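Local atomic coordinates of diaminopimelate decarboxylase (Helicobacter pylori, PDB entry 2QGH), a protein that catalyses the pyridoxal-5'-phosphate-dependent decarboxylation of meso-diaminopimelate to L-lysine, the last step of bacterial lysine biosynthesis. Residues 32-37 against 390-395; 292-297 against 308-313; 312-317 against 346-351; 342-347 against 357-362. All coordinates share one frame; numbering follows the deposited sequence.

In the fold
All four contacts lie outside the eight-stranded parallel barrel, in the mixed sheet built from both ends of the chain and the loops leaving it. Contact 1 joins strands 35-39 and 393-397, and its long loop encloses the other three. Contact 2 is about 12 Å from it between centres; strand 289-299 is the next neighbour of strand 35-39. Strand 306-309 then passes the sheet on to 340-345, whose hairpin with 354-361 gives contact 4, its centre about 10 Å from that of contact 2. Contact 3 continues the chain from both, sharing Gly-312 and Met-313 with contact 2 and Gly-346 and Pro-347 with contact 4. The sheet thus carries loop 346-351 to lysine at the dimer interface.

Contact 1 (32-37 against 390-395); sequences KTPFYL and PKLLEL
Tyr-36 turns both its N and its O to 393-395, bonding on either side of Glu-394, which makes this a parallel pair of beta strands in the mixed sheet outside the barrel. Its N reaches Leu-393 O at 3.0 Å and its O takes Leu-395 N at 2.8 Å, the latter bond almost straight (177°). On the face with Phe-35, the CD1 methyl of Leu-395 lies over the ring, 4.2 Å from the ring centroid and 26° off its normal, a CH-pi contact. Phe-35 CG sits between backbone N and carbonyl carbon (chi1 55°), and the ring stands with one face to that methyl. On the Tyr-36 face, the side chains of Tyr-36 and Glu-394 run side by side, CB against CG, with ring and carboxylate planes steeply inclined. Before the strand, Pro-34, which follows a cis peptide bond, meets Leu-392 at about a right angle, Pro-34 CG to Leu-392 CD2 being a tight 3.5 Å. Farther out, strand 289-299 pairs with the other edge of 35-39. Tyr-36 OH is directed to Asp-315 O, modelled so close that the bond is doubtful. Glu-394 OE2 bonds to Tyr-38 and Ser-380, while its OE1 forms a salt bridge with Arg-406 NE.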
loop_
_atom_site.group_PDB
_atom_site.type_symbol
_atom_site.label_atom_id
_atom_site.label_comp_id
_atom_site.label_asym_id
_atom_site.label_seq_id
_atom_site.Cartn_x
_atom_site.Cartn_y
_atom_site.Cartn_z
ATOM N N LYS A 32 15.286 -15.848 -8.818
ATOM C CA LYS A 32 15.714 -15.258 -7.557
ATOM C C LYS A 32 14.511 -14.800 -6.745
ATOM O O LYS A 32 13.495 -14.413 -7.316
ATOM C CB LYS A 32 16.639 -14.069 -7.853
ATOM C CG LYS A 32 16.716 -13.000 -6.758
ATOM C CD LYS A 32 17.392 -13.508 -5.495
ATOM C CE LYS A 32 17.539 -12.404 -4.457
ATOM N NZ LYS A 32 18.338 -11.263 -4.989
ATOM N N THR A 33 14.633 -14.850 -5.418
ATOM C CA THR A 33 13.561 -14.421 -4.517
ATOM C C THR A 33 13.588 -12.895 -4.308
ATOM O O THR A 33 14.592 -12.240 -4.591
ATOM C CB THR A 33 13.690 -15.091 -3.123
ATOM O OG1 THR A 33 14.969 -14.782 -2.559
ATOM C CG2 THR A 33 13.527 -16.596 -3.227
ATOM N N PRO A 34 12.481 -12.307 -3.820
ATOM C CA PRO A 34 11.229 -12.988 -3.468
ATOM C C PRO A 34 10.292 -12.957 -4.672
ATOM O O PRO A 34 10.434 -12.115 -5.558
ATOM C CB PRO A 34 10.701 -12.150 -2.312
ATOM C CG PRO A 34 11.069 -10.743 -2.759
ATOM C CD PRO A 34 12.486 -10.918 -3.308
ATOM N N PHE A 35 9.346 -13.878 -4.722
ATOM C CA PHE A 35 8.410 -13.875 -5.827
ATOM C C PHE A 35 7.093 -14.523 -5.469
ATOM O O PHE A 35 6.973 -15.193 -4.450
ATOM C CB PHE A 35 9.011 -14.567 -7.055
ATOM C CG PHE A 35 9.505 -15.973 -6.801
ATOM C CD1 PHE A 35 10.852 -16.216 -6.541
ATOM C CD2 PHE A 35 8.634 -17.058 -6.876
ATOM C CE1 PHE A 35 11.326 -17.520 -6.363
ATOM C CE2 PHE A 35 9.099 -18.363 -6.702
ATOM C CZ PHE A 35 10.448 -18.596 -6.446
ATOM N N TYR A 36 6.091 -14.282 -6.296
ATOM C CA TYR A 36 4.795 -14.888 -6.087
ATOM C C TYR A 36 4.729 -16.146 -6.955
ATOM O O TYR A 36 5.159 -16.130 -8.109
ATOM C CB TYR A 36 3.691 -13.910 -6.490
ATOM C CG TYR A 36 3.369 -12.872 -5.434
ATOM C CD1 TYR A 36 2.599 -13.204 -4.323
ATOM C CD2 TYR A 36 3.819 -11.557 -5.553
ATOM C CE1 TYR A 36 2.276 -12.259 -3.357
ATOM C CE2 TYR A 36 3.503 -10.599 -4.587
ATOM C CZ TYR A 36 2.727 -10.961 -3.496
ATOM O OH TYR A 36 2.378 -10.025 -2.553
ATOM N N LEU A 37 4.214 -17.234 -6.392
ATOM C CA LEU A 37 4.066 -18.494 -7.124
ATOM C C LEU A 37 2.609 -18.949 -7.028
ATOM O O LEU A 37 2.063 -19.083 -5.925
ATOM C CB LEU A 37 4.981 -19.576 -6.537
ATOM C CG LEU A 37 5.001 -20.937 -7.245
ATOM C CD1 LEU A 37 5.502 -20.780 -8.672
ATOM C CD2 LEU A 37 5.895 -21.895 -6.467
ATOM N N PRO A 390 11.431 -2.729 -6.473
ATOM C CA PRO A 390 10.635 -3.086 -7.655
ATOM C C PRO A 390 9.576 -4.166 -7.377
ATOM O O PRO A 390 9.764 -5.019 -6.503
ATOM C CB PRO A 390 11.696 -3.566 -8.649
ATOM C CG PRO A 390 12.943 -2.828 -8.213
ATOM C CD PRO A 390 12.866 -2.950 -6.714
ATOM N N LYS A 391 8.469 -4.122 -8.114
ATOM C CA LYS A 391 7.413 -5.118 -7.954
ATOM C C LYS A 391 7.975 -6.486 -8.291
ATOM O O LYS A 391 8.751 -6.630 -9.224
ATOM C CB LYS A 391 6.227 -4.816 -8.867
ATOM C CG LYS A 391 5.478 -3.564 -8.472
ATOM C CD LYS A 391 4.032 -3.597 -8.924
ATOM C CE LYS A 391 3.227 -2.563 -8.160
ATOM N NZ LYS A 391 1.749 -2.665 -8.407
ATOM N N LEU A 392 7.557 -7.492 -7.539
ATOM C CA LEU A 392 8.042 -8.852 -7.716
ATOM C C LEU A 392 7.684 -9.605 -9.004
ATOM O O LEU A 392 6.774 -9.233 -9.761
ATOM C CB LEU A 392 7.591 -9.694 -6.520
ATOM C CG LEU A 392 7.829 -9.058 -5.152
ATOM C CD1 LEU A 392 7.333 -9.989 -4.044
ATOM C CD2 LEU A 392 9.312 -8.751 -5.000
ATOM N N LEU A 393 8.435 -10.680 -9.215
ATOM C CA LEU A 393 8.281 -11.608 -10.328
ATOM C C LEU A 393 7.126 -12.530 -9.933
ATOM O O LEU A 393 7.044 -12.980 -8.791
ATOM C CB LEU A 393 9.565 -12.439 -10.471
ATOM C CG LEU A 393 9.534 -13.787 -11.206
ATOM C CD1 LEU A 393 9.610 -13.561 -12.706
ATOM C CD2 LEU A 393 10.713 -14.657 -10.747
ATOM N N GLU A 394 6.231 -12.808 -10.865
ATOM C CA GLU A 394 5.117 -13.687 -10.566
ATOM C C GLU A 394 5.190 -14.901 -11.475
ATOM O O GLU A 394 5.239 -14.766 -12.692
ATOM C CB GLU A 394 3.783 -12.946 -10.740
ATOM C CG GLU A 394 3.450 -12.024 -9.575
ATOM C CD GLU A 394 2.046 -11.436 -9.657
ATOM O OE1 GLU A 394 1.784 -10.605 -10.551
ATOM O OE2 GLU A 394 1.196 -11.807 -8.823
ATOM N N LEU A 395 5.210 -16.084 -10.862
ATOM C CA LEU A 395 5.300 -17.347 -11.590
ATOM C C LEU A 395 4.050 -18.199 -11.430
ATOM O O LEU A 395 3.386 -18.153 -10.397
ATOM C CB LEU A 395 6.506 -18.148 -11.090
ATOM C CG LEU A 395 7.880 -17.528 -11.335
ATOM C CD1 LEU A 395 8.944 -18.266 -10.530
ATOM C CD2 LEU A 395 8.179 -17.576 -12.823
#

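Contact 2 (292-297 against 308-313); sequences ITQVLY and IVDAGM
Ile-308 is paired with two residues at once, Leu-296 and Tyr-297, whose N atoms both point at its O: a classic beta bulge that shifts the register of this antiparallel hairpin by one residue. Leu-296 N reaches Ile-308 O at 2.8 Å and 164°, whereas Tyr-297 N makes only a weak bond of 3.4 Å to it. Ile-308 N returns a bond to Tyr-297 O. On the near side of the bulge, Val-295 and Val-309 form a non-hydrogen-bonded pair with CA atoms 4.5 Å apart. Beyond it Asp-310 uses both backbone and side chain: its backbone N bonds to Gln-294 O, and with CG held between backbone N and carbonyl carbon (chi1 60°) the carboxylate turns back to the same residue, where OD1 accepts from Gln-294 N at 3.0 Å. That donor stands above the carboxylate plane, 45° out of it. Thr-293 OG1 also lies by OD1, but its modelled position is doubtful. The other oxygen, OD2, bonds to Thr-33 OG1, which ties the hairpin to the N-terminal strand region. The side chain of Leu-296 crosses that of Asp-310 at about a right angle, CD1 touching CB at 3.8 Å. Around the hairpin, strand 369-372 packs on Thr-293 and Val-309, strand 340-345 bonds to Val-309, and the second subunit meets the far end, where its Lys-112 O accepts from Tyr-297 OH.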
loop_
_atom_site.group_PDB
_atom_site.type_symbol
_atom_site.label_atom_id
_atom_site.label_comp_id
_atom_site.label_asym_id
_atom_site.label_seq_id
_atom_site.Cartn_x
_atom_site.Cartn_y
_atom_site.Cartn_z
ATOM N N ILE A 292 7.122 -16.705 -1.906
ATOM C CA ILE A 292 8.384 -17.373 -1.632
ATOM C C ILE A 292 9.441 -16.297 -1.432
ATOM O O ILE A 292 9.693 -15.477 -2.320
ATOM C CB ILE A 292 8.811 -18.283 -2.817
ATOM C CG1 ILE A 292 7.628 -19.147 -3.278
ATOM C CG2 ILE A 292 9.992 -19.153 -2.402
ATOM C CD1 ILE A 292 6.993 -19.971 -2.186
ATOM N N THR A 293 10.062 -16.320 -0.262
ATOM C CA THR A 293 11.068 -15.346 0.101
ATOM C C THR A 293 12.237 -16.051 0.788
ATOM O O THR A 293 12.052 -17.049 1.495
ATOM C CB THR A 293 10.461 -14.311 1.049
ATOM O OG1 THR A 293 11.471 -13.405 1.491
ATOM C CG2 THR A 293 9.837 -15.001 2.238
ATOM N N GLN A 294 13.435 -15.517 0.580
ATOM C CA GLN A 294 14.653 -16.090 1.148
ATOM C C GLN A 294 15.067 -15.418 2.450
ATOM O O GLN A 294 14.796 -14.240 2.663
ATOM C CB GLN A 294 15.785 -15.976 0.120
ATOM C CG GLN A 294 17.160 -16.296 0.658
ATOM C CD GLN A 294 18.236 -16.197 -0.405
ATOM O OE1 GLN A 294 19.422 -16.295 -0.107
ATOM N NE2 GLN A 294 17.826 -16.008 -1.654
ATOM N N VAL A 295 15.727 -16.175 3.320
ATOM C CA VAL A 295 16.189 -15.638 4.599
ATOM C C VAL A 295 17.515 -14.910 4.396
ATOM O O VAL A 295 18.432 -15.453 3.796
ATOM C CB VAL A 295 16.418 -16.757 5.630
ATOM C CG1 VAL A 295 16.928 -16.162 6.943
ATOM C CG2 VAL A 295 15.134 -17.527 5.851
ATOM N N LEU A 296 17.619 -13.685 4.898
ATOM C CA LEU A 296 18.861 -12.931 4.754
ATOM C C LEU A 296 19.707 -13.004 6.017
ATOM O O LEU A 296 20.894 -13.327 5.955
ATOM C CB LEU A 296 18.561 -11.472 4.409
ATOM C CG LEU A 296 17.770 -11.268 3.113
ATOM C CD1 LEU A 296 17.468 -9.789 2.932
ATOM C CD2 LEU A 296 18.561 -11.822 1.919
ATOM N N TYR A 297 19.093 -12.709 7.160
ATOM C CA TYR A 297 19.788 -12.744 8.449
ATOM C C TYR A 297 18.871 -13.244 9.568
ATOM O O TYR A 297 17.651 -13.279 9.416
ATOM C CB TYR A 297 20.273 -11.339 8.848
ATOM C CG TYR A 297 20.976 -10.563 7.760
ATOM C CD1 TYR A 297 20.344 -9.495 7.115
ATOM C CD2 TYR A 297 22.263 -10.913 7.355
ATOM C CE1 TYR A 297 20.977 -8.800 6.092
ATOM C CE2 TYR A 297 22.902 -10.231 6.338
ATOM C CZ TYR A 297 22.258 -9.178 5.706
ATOM O OH TYR A 297 22.905 -8.530 4.681
ATOM N N ILE A 308 14.897 -12.073 9.497
ATOM C CA ILE A 308 14.840 -11.097 8.415
ATOM C C ILE A 308 14.800 -11.768 7.054
ATOM O O ILE A 308 15.728 -12.477 6.655
ATOM C CB ILE A 308 16.047 -10.133 8.496
ATOM C CG1 ILE A 308 16.007 -9.392 9.833
ATOM C CG2 ILE A 308 16.010 -9.132 7.367
ATOM C CD1 ILE A 308 17.363 -8.901 10.301
ATOM N N VAL A 309 13.709 -11.510 6.341
ATOM C CA VAL A 309 13.459 -12.084 5.033
ATOM C C VAL A 309 13.512 -10.996 3.947
ATOM O O VAL A 309 13.385 -9.812 4.257
ATOM C CB VAL A 309 12.102 -12.814 5.110
ATOM C CG1 VAL A 309 11.191 -12.415 3.966
ATOM C CG2 VAL A 309 12.341 -14.313 5.169
ATOM N N ASP A 310 13.704 -11.377 2.681
ATOM C CA ASP A 310 13.816 -10.367 1.629
ATOM C C ASP A 310 12.535 -9.792 1.019
ATOM O O ASP A 310 12.615 -8.955 0.129
ATOM C CB ASP A 310 14.767 -10.836 0.501
ATOM C CG ASP A 310 14.313 -12.124 -0.189
ATOM O OD1 ASP A 310 13.156 -12.554 -0.005
ATOM O OD2 ASP A 310 15.127 -12.707 -0.942
ATOM N N ALA A 311 11.368 -10.233 1.486
ATOM C CA ALA A 311 10.086 -9.701 1.006
ATOM C C ALA A 311 9.638 -8.718 2.090
ATOM O O ALA A 311 10.018 -8.864 3.247
ATOM C CB ALA A 311 9.054 -10.818 0.848
ATOM N N GLY A 312 8.847 -7.715 1.728
ATOM C CA GLY A 312 8.420 -6.755 2.725
ATOM C C GLY A 312 6.976 -6.321 2.590
ATOM O O GLY A 312 6.255 -6.770 1.699
ATOM N N MET A 313 6.560 -5.426 3.474
ATOM C CA MET A 313 5.196 -4.926 3.466
ATOM C C MET A 313 4.802 -4.312 2.123
ATOM O O MET A 313 3.628 -4.333 1.752
ATOM C CB MET A 313 5.015 -3.905 4.583
ATOM C CG MET A 313 5.854 -2.649 4.409
ATOM S SD MET A 313 5.517 -1.510 5.749
ATOM C CE MET A 313 3.818 -0.967 5.336
#

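Contact 3 (312-317 against 346-351); sequences GMNDFL and GPVCES. With LYS (lysine), chain C.
Met-313 and Val-348 make the tight part of this contact between two loops. Their side chains cross at about a right angle, and Met-313 CG lies 3.4 Å from Val-348 CG2, closer than carbons usually pack, with SD following at 3.5 Å from the same methyl. Beside them the backbones come together at two glycines, the CA atoms of Gly-312 and Gly-346 being 4.2 Å apart; neither has a side chain, and the two loops approach closely there. The 312-317 turn is held from within: Gly-312 N donates to Asp-315 OD2 at 2.8 Å, and Gly-312 O accepts from both Asp-315 N and Phe-316 N. Toward Glu-350 the packing slackens, with Met-313 SD 4.0 Å from OE1. Here polar links to the second subunit and ligand replace close packing. Glu-350 is extended beyond CG (chi2 169°), reaching out to the ligand, and OE2 accepts from N of the bound lysine at 2.5 Å. OE2 also bonds to Tyr-386, and OE1 to Tyr-322 of the second subunit. The same lysine is bonded by Arg-282 and Arg-318 of that subunit, and Cys-349 touches pyridoxal phosphate. A site so shared across the dimer is characteristic of the fold type III decarboxylases.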
loop_
_atom_site.group_PDB
_atom_site.type_symbol
_atom_site.label_atom_id
_atom_site.label_comp_id
_atom_site.label_asym_id
_atom_site.label_seq_id
_atom_site.Cartn_x
_atom_site.Cartn_y
_atom_site.Cartn_z
ATOM N N GLY A 312 8.847 -7.715 1.728
ATOM C CA GLY A 312 8.420 -6.755 2.725
ATOM C C GLY A 312 6.976 -6.321 2.590
ATOM O O GLY A 312 6.255 -6.770 1.699
ATOM N N MET A 313 6.560 -5.426 3.474
ATOM C CA MET A 313 5.196 -4.926 3.466
ATOM C C MET A 313 4.802 -4.312 2.123
ATOM O O MET A 313 3.628 -4.333 1.752
ATOM C CB MET A 313 5.015 -3.905 4.583
ATOM C CG MET A 313 5.854 -2.649 4.409
ATOM S SD MET A 313 5.517 -1.510 5.749
ATOM C CE MET A 313 3.818 -0.967 5.336
ATOM N N ASN A 314 5.768 -3.764 1.387
ATOM C CA ASN A 314 5.438 -3.190 0.086
ATOM C C ASN A 314 4.940 -4.300 -0.842
ATOM O O ASN A 314 4.097 -4.060 -1.704
ATOM C CB ASN A 314 6.650 -2.496 -0.552
ATOM C CG ASN A 314 7.701 -3.473 -1.026
ATOM O OD1 ASN A 314 8.378 -4.108 -0.223
ATOM N ND2 ASN A 314 7.840 -3.605 -2.337
ATOM N N ASP A 315 5.453 -5.512 -0.655
ATOM C CA ASP A 315 5.052 -6.655 -1.481
ATOM C C ASP A 315 3.769 -7.297 -0.973
ATOM O O ASP A 315 2.958 -7.793 -1.748
ATOM C CB ASP A 315 6.126 -7.747 -1.484
ATOM C CG ASP A 315 7.499 -7.234 -1.851
ATOM O OD1 ASP A 315 7.662 -6.673 -2.956
ATOM O OD2 ASP A 315 8.420 -7.414 -1.027
ATOM N N PHE A 316 3.601 -7.304 0.342
ATOM C CA PHE A 316 2.434 -7.927 0.952
ATOM C C PHE A 316 1.958 -7.033 2.076
ATOM O O PHE A 316 2.544 -7.001 3.157
ATOM C CB PHE A 316 2.817 -9.315 1.476
ATOM C CG PHE A 316 1.669 -10.092 2.036
ATOM C CD1 PHE A 316 0.522 -10.312 1.272
ATOM C CD2 PHE A 316 1.727 -10.604 3.330
ATOM C CE1 PHE A 316 -0.556 -11.031 1.793
ATOM C CE2 PHE A 316 0.653 -11.326 3.862
ATOM C CZ PHE A 316 -0.490 -11.539 3.092
ATOM N N LEU A 317 0.867 -6.327 1.805
ATOM C CA LEU A 317 0.284 -5.358 2.723
ATOM C C LEU A 317 -0.713 -5.849 3.778
ATOM O O LEU A 317 -0.952 -5.155 4.773
ATOM C CB LEU A 317 -0.380 -4.264 1.880
ATOM C CG LEU A 317 -0.756 -2.924 2.513
ATOM C CD1 LEU A 317 0.511 -2.243 3.055
ATOM C CD2 LEU A 317 -1.443 -2.048 1.473
ATOM N N GLY A 346 10.451 -8.142 7.228
ATOM C CA GLY A 346 10.994 -7.803 5.927
ATOM C C GLY A 346 12.080 -6.741 6.010
ATOM O O GLY A 346 12.514 -6.370 7.102
ATOM N N PRO A 347 12.534 -6.220 4.865
ATOM C CA PRO A 347 13.582 -5.201 4.873
ATOM C C PRO A 347 13.147 -3.747 5.008
ATOM O O PRO A 347 14.001 -2.877 5.152
ATOM C CB PRO A 347 14.299 -5.421 3.533
ATOM C CG PRO A 347 13.855 -6.788 3.085
ATOM C CD PRO A 347 12.427 -6.828 3.532
ATOM N N VAL A 348 11.850 -3.460 4.973
ATOM C CA VAL A 348 11.462 -2.058 5.027
ATOM C C VAL A 348 11.563 -1.409 6.400
ATOM O O VAL A 348 11.275 -2.015 7.430
ATOM C CB VAL A 348 10.070 -1.822 4.352
ATOM C CG1 VAL A 348 9.816 -2.917 3.306
ATOM C CG2 VAL A 348 8.973 -1.738 5.359
ATOM N N CYS A 349 12.028 -0.165 6.376
ATOM C CA CYS A 349 12.278 0.674 7.545
ATOM C C CYS A 349 11.189 0.902 8.593
ATOM O O CYS A 349 11.404 1.663 9.534
ATOM C CB CYS A 349 12.776 2.034 7.047
ATOM S SG CYS A 349 11.719 2.746 5.750
ATOM N N GLU A 350 10.041 0.249 8.455
ATOM C CA GLU A 350 8.932 0.426 9.396
ATOM C C GLU A 350 8.641 -0.756 10.297
ATOM O O GLU A 350 8.842 -1.902 9.906
ATOM C CB GLU A 350 7.657 0.728 8.639
ATOM C CG GLU A 350 7.348 2.162 8.520
ATOM C CD GLU A 350 6.229 2.384 7.551
ATOM O OE1 GLU A 350 5.115 1.879 7.803
ATOM O OE2 GLU A 350 6.479 3.054 6.534
ATOM N N SER A 351 8.122 -0.470 11.488
ATOM C CA SER A 351 7.780 -1.517 12.447
ATOM C C SER A 351 6.608 -2.360 11.952
ATOM O O SER A 351 6.497 -3.535 12.294
ATOM C CB SER A 351 7.432 -0.912 13.809
ATOM O OG SER A 351 8.595 -0.463 14.479
HETATM N N LYS C . 5.464 5.377 6.494
HETATM C CA LYS C . 5.272 6.014 7.835
HETATM C C LYS C . 4.216 7.117 7.755
HETATM O O LYS C . 3.522 7.166 6.720
HETATM C CB LYS C . 6.609 6.585 8.339
HETATM C CG LYS C . 7.654 5.513 8.614
HETATM C CD LYS C . 9.053 6.081 8.755
HETATM C CE LYS C . 10.043 4.955 9.049
HETATM N NZ LYS C . 11.488 5.367 9.041
HETATM O OXT LYS C . 4.092 7.910 8.714
#

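Contact 4 (342-347 against 357-362); sequences CDVVGP and KDAHLP
Cys-342 pairs with Ala-359 at the far end of the hairpin formed by strands 340-345 and 354-361. Cys-342 N reaches Ala-359 O at 2.7 Å, and Ala-359 N reaches Cys-342 O at the same distance, the two bonds of an antiparallel hydrogen-bonded pair. Both are bent, with N-H...O angles of 148° and 152°. The short strand axes cross at 95°, and the chain turns a corner at Lys-357 and Asp-358. The sulfur packs loosely, SG lying 4.4 Å from Leu-361 CD1. Next, Asp-343 sends its carboxylate to the corner itself, where OD2 accepts from Asp-358 N at 2.8 Å, met on the anti side. Alongside it runs the aliphatic part of Lys-357, pointing the same way, with CG 4.0 Å from Asp-343 OD1. Val-344 then turns to apolar company; its CG2 touches Ala-359 CB at 4.1 Å and also meets Leu-361 CD1, while Ile-328 of the adjoining strand 328-330 packs on Val-344 and Leu-361. On the other side of 340-345, strand 306-309 bonds to Asp-343 and Val-345. The chemistry implies a corner gripped by one carboxylate bond, although the charges there probably oppose one another slightly, since Asp-343 OD2 lies 4.5 Å from Asp-358 OD1; Lys-304 makes a long, weak ion pair with the latter.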
loop_
_atom_site.group_PDB
_atom_site.type_symbol
_atom_site.label_atom_id
_atom_site.label_comp_id
_atom_site.label_asym_id
_atom_site.label_seq_id
_atom_site.Cartn_x
_atom_site.Cartn_y
_atom_site.Cartn_z
ATOM N N CYS A 342 9.828 -16.399 17.115
ATOM C CA CYS A 342 10.514 -15.368 16.334
ATOM C C CYS A 342 9.560 -14.520 15.503
ATOM O O CYS A 342 8.505 -14.989 15.082
ATOM C CB CYS A 342 11.515 -16.014 15.381
ATOM S SG CYS A 342 10.730 -16.878 13.997
ATOM N N ASP A 343 9.947 -13.269 15.266
ATOM C CA ASP A 343 9.166 -12.352 14.442
ATOM C C ASP A 343 9.734 -12.423 13.033
ATOM O O ASP A 343 10.920 -12.178 12.828
ATOM C CB ASP A 343 9.286 -10.914 14.946
ATOM C CG ASP A 343 8.479 -10.665 16.196
ATOM O OD1 ASP A 343 8.369 -9.489 16.601
ATOM O OD2 ASP A 343 7.953 -11.640 16.772
ATOM N N VAL A 344 8.897 -12.779 12.067
ATOM C CA VAL A 344 9.331 -12.863 10.676
ATOM C C VAL A 344 9.139 -11.461 10.094
ATOM O O VAL A 344 8.012 -10.980 9.976
ATOM C CB VAL A 344 8.485 -13.893 9.918
ATOM C CG1 VAL A 344 9.062 -14.142 8.534
ATOM C CG2 VAL A 344 8.439 -15.191 10.722
ATOM N N VAL A 345 10.247 -10.807 9.750
ATOM C CA VAL A 345 10.206 -9.440 9.243
ATOM C C VAL A 345 10.862 -9.220 7.889
ATOM O O VAL A 345 11.718 -9.996 7.457
ATOM C CB VAL A 345 10.855 -8.469 10.257
ATOM C CG1 VAL A 345 10.264 -8.695 11.644
ATOM C CG2 VAL A 345 12.365 -8.671 10.287
ATOM N N GLY A 346 10.451 -8.142 7.228
ATOM C CA GLY A 346 10.994 -7.803 5.927
ATOM C C GLY A 346 12.080 -6.741 6.010
ATOM O O GLY A 346 12.514 -6.370 7.102
ATOM N N PRO A 347 12.534 -6.220 4.865
ATOM C CA PRO A 347 13.582 -5.201 4.873
ATOM C C PRO A 347 13.147 -3.747 5.008
ATOM O O PRO A 347 14.001 -2.877 5.152
ATOM C CB PRO A 347 14.299 -5.421 3.533
ATOM C CG PRO A 347 13.855 -6.788 3.085
ATOM C CD PRO A 347 12.427 -6.828 3.532
ATOM N N LYS A 357 4.196 -12.118 14.000
ATOM C CA LYS A 357 4.751 -11.913 15.333
ATOM C C LYS A 357 4.785 -13.247 16.062
ATOM O O LYS A 357 3.974 -14.129 15.786
ATOM C CB LYS A 357 3.905 -10.934 16.147
ATOM C CG LYS A 357 4.366 -9.490 16.090
ATOM C CD LYS A 357 3.601 -8.651 17.100
ATOM C CE LYS A 357 3.902 -7.171 16.951
ATOM N NZ LYS A 357 3.016 -6.358 17.839
ATOM N N ASP A 358 5.717 -13.385 16.996
ATOM C CA ASP A 358 5.855 -14.614 17.771
ATOM C C ASP A 358 5.487 -15.876 17.005
ATOM O O ASP A 358 4.590 -16.618 17.414
ATOM C CB ASP A 358 5.016 -14.549 19.050
ATOM C CG ASP A 358 5.672 -13.728 20.133
ATOM O OD1 ASP A 358 6.867 -13.968 20.418
ATOM O OD2 ASP A 358 4.992 -12.849 20.709
ATOM N N ALA A 359 6.169 -16.106 15.887
ATOM C CA ALA A 359 5.947 -17.305 15.086
ATOM C C ALA A 359 6.890 -18.347 15.659
ATOM O O ALA A 359 7.773 -18.020 16.444
ATOM C CB ALA A 359 6.282 -17.046 13.626
ATOM N N HIS A 360 6.714 -19.599 15.267
ATOM C CA HIS A 360 7.569 -20.657 15.778
ATOM C C HIS A 360 8.210 -21.417 14.628
ATOM O O HIS A 360 7.538 -22.147 13.897
ATOM C CB HIS A 360 6.742 -21.585 16.673
ATOM C CG HIS A 360 6.113 -20.882 17.836
ATOM N ND1 HIS A 360 6.853 -20.347 18.869
ATOM C CD2 HIS A 360 4.823 -20.555 18.091
ATOM C CE1 HIS A 360 6.049 -19.716 19.707
ATOM N NE2 HIS A 360 4.812 -19.826 19.257
ATOM N N LEU A 361 9.516 -21.236 14.465
ATOM C CA LEU A 361 10.233 -21.891 13.380
ATOM C C LEU A 361 11.588 -22.433 13.807
ATOM O O LEU A 361 12.159 -22.004 14.808
ATOM C CB LEU A 361 10.440 -20.903 12.226
ATOM C CG LEU A 361 9.213 -20.227 11.607
ATOM C CD1 LEU A 361 9.667 -19.267 10.517
ATOM C CD2 LEU A 361 8.266 -21.281 11.037
ATOM N N PRO A 362 12.119 -23.401 13.050
ATOM C CA PRO A 362 13.428 -23.964 13.393
ATOM C C PRO A 362 14.467 -22.895 13.091
ATOM O O PRO A 362 14.173 -21.931 12.373
ATOM C CB PRO A 362 13.543 -25.158 12.456
ATOM C CG PRO A 362 12.781 -24.700 11.248
ATOM C CD PRO A 362 11.557 -24.060 11.860
#